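Local coordinates for protein iron-containing alcohol dehydrogenase (Ralstonia eutropha, PDB 3JZD) that probably reduces maleylacetate to 3-oxoadipate with NADH or NADPH, working as a homodimer of the iron-containing alcohol dehydrogenase family, at residues Y155-T160 and Q222-A227; L159-P164 and D213-D218; T170-A175 and A205-V210; S193-E198 and C230-G235. All coordinates share one frame; numbering follows the deposited sequence. Where two conformers were deposited one is given.

Contact 1: Y155-T160 and Q222-A227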
# COMPACT_ATOMS: atom_id res chain seq x y z
N TYR A 155 -14.69 7.56 1.19
CA TYR A 155 -15.02 7.49 -0.22
C TYR A 155 -16.41 6.93 -0.37
O TYR A 155 -16.60 5.75 -0.06
CB TYR A 155 -14.08 6.58 -1.01
CG TYR A 155 -12.74 7.16 -1.30
CD1 TYR A 155 -12.63 8.24 -2.16
CD2 TYR A 155 -11.58 6.58 -0.78
CE1 TYR A 155 -11.41 8.78 -2.48
CE2 TYR A 155 -10.35 7.10 -1.07
CZ TYR A 155 -10.28 8.21 -1.95
OH TYR A 155 -9.07 8.76 -2.26
N ASP A 156 -17.35 7.75 -0.84
CA ASP A 156 -18.75 7.35 -1.00
C ASP A 156 -19.12 7.60 -2.46
O ASP A 156 -19.33 8.74 -2.86
CB ASP A 156 -19.67 8.16 -0.06
CG ASP A 156 -21.07 7.63 -0.01
OD1 ASP A 156 -21.42 6.84 -0.90
OD2 ASP A 156 -21.81 7.95 0.93
N PRO A 157 -19.18 6.53 -3.27
CA PRO A 157 -19.54 6.68 -4.66
C PRO A 157 -20.92 7.31 -4.89
O PRO A 157 -21.16 7.84 -5.96
CB PRO A 157 -19.53 5.25 -5.16
CG PRO A 157 -19.79 4.45 -3.96
CD PRO A 157 -19.03 5.12 -2.90
N ALA A 158 -21.81 7.25 -3.91
CA ALA A 158 -23.12 7.93 -4.02
C ALA A 158 -22.95 9.44 -4.19
O ALA A 158 -23.78 10.09 -4.81
CB ALA A 158 -23.95 7.64 -2.83
N LEU A 159 -21.90 10.00 -3.61
CA LEU A 159 -21.64 11.44 -3.73
C LEU A 159 -20.99 11.81 -5.08
O LEU A 159 -20.80 12.97 -5.35
CB LEU A 159 -20.79 11.98 -2.56
CG LEU A 159 -21.35 11.81 -1.14
CD1 LEU A 159 -20.54 12.61 -0.10
CD2 LEU A 159 -22.81 12.15 -1.04
N THR A 160 -20.65 10.83 -5.90
CA THR A 160 -20.09 11.11 -7.22
C THR A 160 -21.11 10.85 -8.32
O THR A 160 -20.84 11.13 -9.46
CB THR A 160 -18.81 10.29 -7.50
OG1 THR A 160 -19.11 8.90 -7.51
CG2 THR A 160 -17.82 10.52 -6.44
N GLN A 222 -15.61 1.83 -8.84
CA GLN A 222 -14.41 1.49 -9.56
C GLN A 222 -13.57 2.76 -9.87
O GLN A 222 -12.34 2.73 -9.69
CB GLN A 222 -14.81 0.75 -10.82
CG GLN A 222 -13.66 0.35 -11.66
CD GLN A 222 -14.10 -0.54 -12.83
OE1 GLN A 222 -13.44 -1.53 -13.10
NE2 GLN A 222 -15.21 -0.19 -13.50
N CYS A 223 -14.22 3.86 -10.27
CA CYS A 223 -13.46 5.11 -10.50
C CYS A 223 -12.88 5.71 -9.22
O CYS A 223 -11.76 6.16 -9.17
CB CYS A 223 -14.32 6.17 -11.20
SG CYS A 223 -14.78 5.71 -12.88
N LEU A 224 -13.64 5.67 -8.15
CA LEU A 224 -13.19 6.28 -6.91
C LEU A 224 -11.99 5.47 -6.39
O LEU A 224 -11.00 6.02 -5.91
CB LEU A 224 -14.37 6.35 -5.95
CG LEU A 224 -14.53 7.46 -4.96
CD1 LEU A 224 -14.12 8.83 -5.53
CD2 LEU A 224 -15.98 7.48 -4.43
N TYR A 225 -12.08 4.15 -6.49
CA TYR A 225 -10.97 3.26 -6.10
C TYR A 225 -9.70 3.57 -6.93
O TYR A 225 -8.60 3.69 -6.39
CB TYR A 225 -11.42 1.83 -6.35
CG TYR A 225 -10.33 0.80 -6.27
CD1 TYR A 225 -9.65 0.56 -5.08
CD2 TYR A 225 -10.03 0.02 -7.36
CE1 TYR A 225 -8.65 -0.40 -5.02
CE2 TYR A 225 -9.06 -0.94 -7.30
CZ TYR A 225 -8.38 -1.13 -6.14
OH TYR A 225 -7.44 -2.13 -6.13
N GLY A 226 -9.88 3.71 -8.24
CA GLY A 226 -8.79 4.11 -9.15
C GLY A 226 -8.20 5.45 -8.77
O GLY A 226 -6.98 5.63 -8.78
N ALA A 227 -9.07 6.38 -8.39
CA ALA A 227 -8.63 7.71 -8.01
C ALA A 227 -7.80 7.66 -6.75
O ALA A 227 -6.80 8.41 -6.60
CB ALA A 227 -9.88 8.63 -7.83

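Contact 2: L159-P164 and D213-D218. With NAD (nicotinamide-adenine-dinucleotide), chain E.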
# COMPACT_ATOMS: atom_id res chain seq x y z
N LEU A 159 -21.90 10.00 -3.61
CA LEU A 159 -21.64 11.44 -3.73
C LEU A 159 -20.99 11.81 -5.08
O LEU A 159 -20.80 12.97 -5.35
CB LEU A 159 -20.79 11.98 -2.56
CG LEU A 159 -21.35 11.81 -1.14
CD1 LEU A 159 -20.54 12.61 -0.10
CD2 LEU A 159 -22.81 12.15 -1.04
N THR A 160 -20.65 10.83 -5.90
CA THR A 160 -20.09 11.11 -7.22
C THR A 160 -21.11 10.85 -8.32
O THR A 160 -20.84 11.13 -9.46
CB THR A 160 -18.81 10.29 -7.50
OG1 THR A 160 -19.11 8.90 -7.51
CG2 THR A 160 -17.82 10.52 -6.44
N VAL A 161 -22.29 10.35 -7.99
CA VAL A 161 -23.32 10.06 -9.01
C VAL A 161 -23.66 11.32 -9.83
O VAL A 161 -23.74 11.26 -11.04
CB VAL A 161 -24.61 9.44 -8.37
CG1 VAL A 161 -25.84 9.52 -9.33
CG2 VAL A 161 -24.34 8.02 -7.95
N GLY A 162 -23.79 12.45 -9.16
CA GLY A 162 -24.08 13.71 -9.80
C GLY A 162 -22.85 14.43 -10.33
O GLY A 162 -22.97 15.51 -10.83
N LEU A 163 -21.65 13.84 -10.24
CA LEU A 163 -20.49 14.45 -10.84
C LEU A 163 -20.87 14.50 -12.34
O LEU A 163 -21.17 13.48 -12.92
CB LEU A 163 -19.25 13.61 -10.63
CG LEU A 163 -17.92 14.19 -11.14
CD1 LEU A 163 -17.63 15.50 -10.46
CD2 LEU A 163 -16.80 13.20 -10.90
N PRO A 164 -20.88 15.67 -12.97
CA PRO A 164 -21.31 15.73 -14.37
C PRO A 164 -20.50 14.84 -15.29
O PRO A 164 -19.35 14.48 -14.98
CB PRO A 164 -21.13 17.19 -14.76
CG PRO A 164 -21.17 17.95 -13.48
CD PRO A 164 -20.51 17.00 -12.45
N ASP A 213 -23.65 4.90 -17.74
CA ASP A 213 -24.62 5.08 -16.69
C ASP A 213 -24.04 5.79 -15.49
O ASP A 213 -23.49 5.15 -14.63
CB ASP A 213 -25.17 3.71 -16.27
CG ASP A 213 -26.34 3.80 -15.26
OD1 ASP A 213 -26.78 4.92 -14.86
OD2 ASP A 213 -26.84 2.72 -14.89
N PRO A 214 -24.26 7.11 -15.38
CA PRO A 214 -23.69 7.81 -14.23
C PRO A 214 -24.25 7.43 -12.86
O PRO A 214 -23.61 7.75 -11.86
CB PRO A 214 -23.90 9.29 -14.55
CG PRO A 214 -24.95 9.30 -15.60
CD PRO A 214 -24.87 8.03 -16.35
N ALA A 215 -25.40 6.75 -12.81
CA ALA A 215 -25.99 6.29 -11.53
C ALA A 215 -25.54 4.88 -11.15
O ALA A 215 -25.99 4.33 -10.16
CB ALA A 215 -27.56 6.36 -11.58
N ASP A 216 -24.67 4.27 -11.93
CA ASP A 216 -24.20 2.92 -11.62
C ASP A 216 -23.20 3.00 -10.47
O ASP A 216 -22.10 3.47 -10.66
CB ASP A 216 -23.58 2.36 -12.91
CG ASP A 216 -22.99 0.99 -12.75
OD1 ASP A 216 -22.83 0.53 -11.62
OD2 ASP A 216 -22.66 0.38 -13.79
N LEU A 217 -23.58 2.58 -9.27
CA LEU A 217 -22.71 2.72 -8.11
C LEU A 217 -21.47 1.82 -8.19
O LEU A 217 -20.47 2.15 -7.60
CB LEU A 217 -23.46 2.52 -6.79
CG LEU A 217 -24.48 3.61 -6.48
CD1 LEU A 217 -25.41 3.18 -5.31
CD2 LEU A 217 -23.78 4.90 -6.17
N ASP A 218 -21.51 0.72 -8.96
CA ASP A 218 -20.31 -0.10 -9.13
C ASP A 218 -19.29 0.61 -10.03
O ASP A 218 -18.11 0.63 -9.70
CB ASP A 218 -20.62 -1.45 -9.74
CG ASP A 218 -21.39 -2.38 -8.78
OD1 ASP A 218 -21.17 -2.36 -7.55
OD2 ASP A 218 -22.18 -3.17 -9.30
PA NAD E . -12.73 21.24 -8.18
O1A NAD E . -12.53 20.86 -6.75
O2A NAD E . -12.07 22.53 -8.42
O5B NAD E . -14.27 21.09 -8.61
C5B NAD E . -14.77 21.71 -9.79
C4B NAD E . -16.26 21.94 -9.64
O4B NAD E . -16.98 20.72 -9.60
C3B NAD E . -16.58 22.64 -8.33
O3B NAD E . -17.56 23.62 -8.51
C2B NAD E . -17.18 21.56 -7.46
O2B NAD E . -18.07 22.08 -6.50
C1B NAD E . -17.87 20.69 -8.51
N9A NAD E . -18.02 19.30 -8.07
C8A NAD E . -17.00 18.54 -7.54
N7A NAD E . -17.49 17.32 -7.29
C5A NAD E . -18.79 17.27 -7.62
C6A NAD E . -19.76 16.27 -7.52
N6A NAD E . -19.46 14.99 -7.35
N1A NAD E . -21.05 16.56 -7.91
C2A NAD E . -21.37 17.81 -8.40
N3A NAD E . -20.41 18.79 -8.51
C4A NAD E . -19.13 18.53 -8.11
O3 NAD E . -12.10 20.21 -9.25
PN NAD E . -10.93 19.14 -9.00
O1N NAD E . -10.45 18.83 -10.42
O2N NAD E . -11.39 18.09 -8.07
O5D NAD E . -9.80 19.88 -8.21
C5D NAD E . -8.78 20.55 -8.89
C4D NAD E . -8.08 21.43 -7.87
O4D NAD E . -7.47 20.57 -6.94
C3D NAD E . -6.96 22.25 -8.49
O3D NAD E . -6.75 23.37 -7.69
C2D NAD E . -5.79 21.32 -8.41
O2D NAD E . -4.57 22.00 -8.52
C1D NAD E . -6.06 20.71 -7.03
N1N NAD E . -5.35 19.43 -6.86
C2N NAD E . -4.38 19.35 -5.89
C3N NAD E . -3.69 18.17 -5.68
C7N NAD E . -2.69 18.06 -4.56
O7N NAD E . -2.04 16.84 -4.32
N7N NAD E . -2.43 19.06 -3.75
C4N NAD E . -4.00 17.05 -6.47
C5N NAD E . -4.99 17.13 -7.44
C6N NAD E . -5.69 18.33 -7.61

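Contact 3: T170-A175 and A205-V210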
# COMPACT_ATOMS: atom_id res chain seq x y z
N THR A 170 -12.86 13.88 -17.37
CA THR A 170 -11.66 14.68 -17.29
C THR A 170 -10.93 14.55 -15.94
O THR A 170 -9.68 14.46 -15.91
CB THR A 170 -11.90 16.14 -17.69
OG1 THR A 170 -12.81 16.74 -16.78
CG2 THR A 170 -12.43 16.24 -19.16
N SER A 171 -11.69 14.44 -14.86
CA SER A 171 -11.06 14.24 -13.56
C SER A 171 -10.46 12.83 -13.55
O SER A 171 -9.45 12.61 -12.94
CB SER A 171 -12.06 14.38 -12.42
OG SER A 171 -11.41 14.26 -11.15
N ALA A 172 -11.09 11.90 -14.25
CA ALA A 172 -10.61 10.52 -14.28
C ALA A 172 -9.28 10.45 -14.99
O ALA A 172 -8.41 9.68 -14.59
CB ALA A 172 -11.65 9.61 -14.94
N LEU A 173 -9.10 11.26 -16.05
CA LEU A 173 -7.82 11.32 -16.77
C LEU A 173 -6.77 12.05 -15.97
O LEU A 173 -5.60 11.69 -16.01
CB LEU A 173 -8.01 11.87 -18.20
CG LEU A 173 -8.57 10.72 -19.06
CD1 LEU A 173 -9.43 11.14 -20.16
CD2 LEU A 173 -7.37 9.89 -19.56
N ASN A 174 -7.19 13.02 -15.15
CA ASN A 174 -6.28 13.69 -14.23
C ASN A 174 -5.66 12.62 -13.29
O ASN A 174 -4.45 12.57 -13.08
CB ASN A 174 -7.05 14.79 -13.50
CG ASN A 174 -6.25 15.55 -12.49
OD1 ASN A 174 -5.02 15.46 -12.41
ND2 ASN A 174 -6.95 16.31 -11.70
N ALA A 175 -6.49 11.74 -12.76
CA ALA A 175 -6.01 10.68 -11.87
C ALA A 175 -5.08 9.72 -12.64
O ALA A 175 -4.02 9.38 -12.15
CB ALA A 175 -7.19 9.93 -11.30
N ALA A 205 -11.43 1.19 -17.24
CA ALA A 205 -12.67 0.44 -17.33
C ALA A 205 -13.86 1.24 -16.81
O ALA A 205 -14.98 1.10 -17.30
CB ALA A 205 -12.58 -0.85 -16.52
N GLY A 206 -13.65 2.02 -15.77
CA GLY A 206 -14.72 2.80 -15.19
C GLY A 206 -15.21 3.98 -16.02
O GLY A 206 -16.38 4.33 -15.95
N ILE A 207 -14.35 4.60 -16.82
CA ILE A 207 -14.79 5.75 -17.60
C ILE A 207 -15.96 5.39 -18.52
O ILE A 207 -17.00 6.06 -18.50
CB ILE A 207 -13.61 6.40 -18.39
CG1 ILE A 207 -12.74 7.20 -17.43
CG2 ILE A 207 -14.15 7.29 -19.53
CD1 ILE A 207 -11.30 7.47 -17.89
N PRO A 208 -15.82 4.30 -19.30
CA PRO A 208 -16.95 4.01 -20.16
C PRO A 208 -18.16 3.51 -19.41
O PRO A 208 -19.28 3.76 -19.85
CB PRO A 208 -16.40 2.98 -21.17
CG PRO A 208 -15.11 2.53 -20.64
CD PRO A 208 -14.59 3.59 -19.71
N ALA A 209 -17.98 2.82 -18.29
CA ALA A 209 -19.13 2.34 -17.55
C ALA A 209 -19.91 3.54 -16.96
O ALA A 209 -21.13 3.57 -17.01
CB ALA A 209 -18.71 1.29 -16.44
N VAL A 210 -19.19 4.53 -16.45
CA VAL A 210 -19.79 5.70 -15.86
C VAL A 210 -20.46 6.53 -16.96
O VAL A 210 -21.58 7.03 -16.78
CB VAL A 210 -18.76 6.52 -15.05
CG1 VAL A 210 -19.24 7.91 -14.77
CG2 VAL A 210 -18.43 5.78 -13.78

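Contact 4: S193-E198 and C230-G235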
# COMPACT_ATOMS: atom_id res chain seq x y z
N SER A 193 4.31 1.36 -8.31
CA SER A 193 4.01 0.97 -9.67
C SER A 193 2.88 -0.03 -9.80
O SER A 193 2.09 0.06 -10.74
CB SER A 193 5.29 0.45 -10.34
OG SER A 193 6.16 1.56 -10.45
N LEU A 194 2.81 -0.98 -8.85
CA LEU A 194 1.71 -1.91 -8.79
C LEU A 194 0.38 -1.17 -8.60
O LEU A 194 -0.62 -1.47 -9.27
CB LEU A 194 1.94 -2.91 -7.65
CG LEU A 194 1.04 -4.11 -7.46
CD1 LEU A 194 1.24 -5.20 -8.54
CD2 LEU A 194 1.30 -4.69 -6.03
N MSE A 195 0.36 -0.17 -7.71
CA MSE A 195 -0.87 0.55 -7.49
C MSE A 195 -1.16 1.46 -8.69
O MSE A 195 -2.33 1.65 -9.06
CB MSE A 195 -0.82 1.33 -6.18
CG MSE A 195 -0.52 0.45 -4.95
SE MSE A 195 -0.52 1.57 -3.37
CE MSE A 195 -2.38 1.95 -3.31
N ALA A 196 -0.10 2.00 -9.32
CA ALA A 196 -0.26 2.86 -10.51
C ALA A 196 -0.99 2.12 -11.61
O ALA A 196 -1.99 2.58 -12.14
CB ALA A 196 1.10 3.30 -11.01
N GLU A 197 -0.49 0.95 -11.94
CA GLU A 197 -1.08 0.20 -13.00
C GLU A 197 -2.50 -0.25 -12.72
O GLU A 197 -3.34 -0.22 -13.62
CB GLU A 197 -0.19 -0.98 -13.35
CG GLU A 197 -0.63 -1.63 -14.56
CD GLU A 197 0.35 -2.67 -15.10
OE1 GLU A 197 1.53 -2.80 -14.59
OE2 GLU A 197 -0.11 -3.31 -16.08
N GLU A 198 -2.77 -0.70 -11.49
CA GLU A 198 -4.14 -1.06 -11.06
C GLU A 198 -5.10 0.16 -11.11
O GLU A 198 -6.30 0.06 -11.49
CB GLU A 198 -4.07 -1.61 -9.63
CG GLU A 198 -5.38 -1.86 -8.98
CD GLU A 198 -6.07 -3.10 -9.50
OE1 GLU A 198 -5.68 -3.62 -10.57
OE2 GLU A 198 -7.00 -3.57 -8.78
N CYS A 230 -4.36 6.18 -7.67
CA CYS A 230 -3.63 7.20 -8.39
C CYS A 230 -3.11 8.31 -7.51
O CYS A 230 -2.00 8.82 -7.72
CB CYS A 230 -4.47 7.76 -9.53
SG CYS A 230 -4.77 6.51 -10.85
N GLY A 231 -3.92 8.70 -6.53
CA GLY A 231 -3.58 9.76 -5.63
C GLY A 231 -2.48 9.30 -4.72
O GLY A 231 -1.63 10.07 -4.35
N THR A 232 -2.51 8.01 -4.35
CA THR A 232 -1.50 7.44 -3.49
C THR A 232 -0.17 7.49 -4.24
O THR A 232 0.84 7.82 -3.63
CB THR A 232 -1.83 6.02 -3.05
OG1 THR A 232 -3.13 6.03 -2.42
CG2 THR A 232 -0.77 5.51 -2.10
N VAL A 233 -0.18 7.19 -5.55
CA VAL A 233 1.06 7.28 -6.35
C VAL A 233 1.54 8.76 -6.38
O VAL A 233 2.72 9.05 -6.17
CB VAL A 233 0.89 6.70 -7.78
CG1 VAL A 233 2.12 6.93 -8.66
CG2 VAL A 233 0.46 5.19 -7.72
N LEU A 234 0.63 9.70 -6.61
CA LEU A 234 0.97 11.14 -6.59
C LEU A 234 1.59 11.52 -5.26
O LEU A 234 2.53 12.27 -5.21
CB LEU A 234 -0.30 11.98 -6.82
CG LEU A 234 -0.21 13.50 -6.75
CD1 LEU A 234 0.76 14.07 -7.81
CD2 LEU A 234 -1.63 14.16 -6.83
N GLY A 235 1.08 10.98 -4.17
CA GLY A 235 1.61 11.33 -2.87
C GLY A 235 2.93 10.69 -2.49
O GLY A 235 3.57 11.12 -1.53

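Contact 1: Y155-T160 and Q222-A227
Leu224 reaches from helix 217-236 into the loop 155-160, at the seam between the two domains of the iron-containing alcohol dehydrogenase fold: the N-terminal α/β domain, whose strand 152-155 runs into this loop, and the helical C-terminal domain. Its branch carbon CG lies 3.5 Å from Tyr155 CD1, and from there the two methyls part. CD1 stays with the aromatic ring, whereas CD2 turns to the backbone and comes within 3.5 Å of Pro157 N. The proline ring meets the leucine at about a right angle, with Pro157 CD 4.1 Å from Leu224 CD2, and the methyl CG2 of Thr160 approaches the same CD2 obliquely. One leucine is thus held by an aromatic ring, a prolyl peptide and a threonine methyl. The carbonyl oxygen of Leu224 sits over one face of the tyrosine, so main chain as well as side chain faces that ring.

Behind this first shell, Trp228 also meets the Tyr155 ring, and Glu127 takes the phenol OH. Thr160 presents its methyl to the leucine because OG1 turns back, wedged between its own N and carbonyl carbon (chi1 63°), to bond Pro157 O at 2.8 Å. Thr160 N reaches that oxygen from the same face, so two donors fix a turn that also touches NAD through Leu159 and Thr160. It begins with an Asx turn: Asp156, whose OD2 bonds Ser24 OG and whose OD1 bonds Gly22 N, accepts at OD1 from Ala158 N at 3.1 Å, the donor standing above the carboxylate plane.

Contact 2: L159-P164 and D213-D218
Val161 lies against the turn 213-216 and the first residue of helix 217-236. Val161 CB is 4.0 Å from Pro214 O. Beyond it the branches divide: Val161 CG1, anti to the backbone N (chi1 163°), passes Pro214 O at 3.8 Å and goes on to Ala215, where it is 3.9 Å from Ala215 CA and a little farther from Ala215 CB. The other methyl, Val161 CG2, points to the helix start and ends 3.6 Å from Leu217 CD2, the two side chains meeting at a slant. The facing pieces are both type I turns, Thr160 to Leu163 and Asp213 to Asp216, the second also closed by an Asx turn from Asp213 OD1 to Ala215 N.

The adenine of NAD lies by the first turn: Leu159 O is 3.1 Å from its amino nitrogen N6A, and Leu163 CD1 is 3.5 Å from its C5A.

Across the contact the carbonyl oxygens of Val161 and Pro214 come within 3.6 Å. Arg220 serves both turns, NE bonding Pro214 O and NH2 bonding Leu163 O, with a weak bond to Val161 O. Its positive charge would probably ease the repulsion between these carbonyls, so the arginine's bonds to both turns add to the apolar touch of the valine.

Contact 3: T170-A175 and A205-V210
Ala172 and Ile207 mark the closest backbone approach here, their CA atoms 7.2 Å apart, where helix 165-182 meets helix 190-212 in the helical C-terminal domain of the iron-containing alcohol dehydrogenase fold. The contact is small and wholly apolar, with no hydrogen bond across it. Ala172 and Ile207 both direct CB toward the partner helix, and the alanine methyl fits against the outstretched ethyl arm of the isoleucine: Ala172 CB is 3.6 Å from Ile207 CG1 and 3.7 Å from Ile207 CD1. Ile207 places that arm by turning CG1 anti to its own carbonyl carbon (chi1 -76°). Directly after it comes Pro208, whose nitrogen has no hydrogen to give to the preceding turn, and the helix is kinked there.

Ile207 and Leu173 are also packed on a third element, helix 294-304, where Leu301 covers the isoleucine and Leu298 and Ala302 cover the leucine; His305, just beyond that helix, touches Ile207 as well. Helix 165-182 also has polar ties: Ser171 OG to Tyr123 N, in the loop next to the NAD-binding Thr122, and Thr170 OG1 to Glu259 on helix 257-272. Ser171 and Thr170 thus engage polar partners, while Ala172 and Leu173 meet Ile207. Leu173 does not aim its CB at the partner helix, but its end comes nearer, with Leu173 CG 4.4 Å from Ile207 CD1.

Contact 4: S193-E198 and C230-G235
Ala196 and Val233 meet at the heart of a pair of consecutive helices, 190-212 and 217-236, in the helical C-terminal domain; their segments 193-198 and 230-235 run roughly antiparallel, at 143° between their directions and with axes 8.6 Å apart at closest. Along the second segment, Cys230 comes first. Cys230 CA is 5.9 Å from Ala196 CA, the closest backbone approach, yet the cysteine CB leads away, and its side chain packs on Ala175 and Ala179 of helix 165-182.

Thr232 turns its CB toward the partner and offers its methyl obliquely to Met195 (selenomethionine), with Thr232 CG2 4.1 Å from Met195 CE. OG1 is turned to Trp228 O one turn back, which leaves the methyl to meet Met195. The selenomethionine has two deposited conformers, so this touch is less certain.

Val233 carries the tighter packing. Val233 CG2, anti to the carbonyl carbon, rests on the first helix 3.6 Å from Ala196 N and 3.8 Å from Ala196 CB; the small alanine lets the methyl settle against the backbone. Leu234 takes no part in the helix pair; it touches NAD and packs on Thr129, so helix 217-236 also lines the cofactor pocket. At the end of the segment, Gly235 O is hydrogen-bonded to His13 NE2.

In the fold
From the N terminus, the chain builds the α/β domain and leaves it at strand 152-155. The loop that follows starts contacts 1 and 2, which share Leu159 and Thr160 and both return to helix 217-236, one in its middle and one at its start; they tie the nucleotide-binding domain to the helical one. Contact 3, joining helices 165-182 and 190-212, nests inside the loops closed by both. Contact 4 begins within these loops, on helix 190-212, but ends later on helix 217-236, so it crosses the other three. Contacts 1 and 4 meet where Tyr225 OH probably bonds Glu198 OE2, and contact 3 touches contact 1 where Gln222 and Cys223 pack on Gly206 and its neighbours.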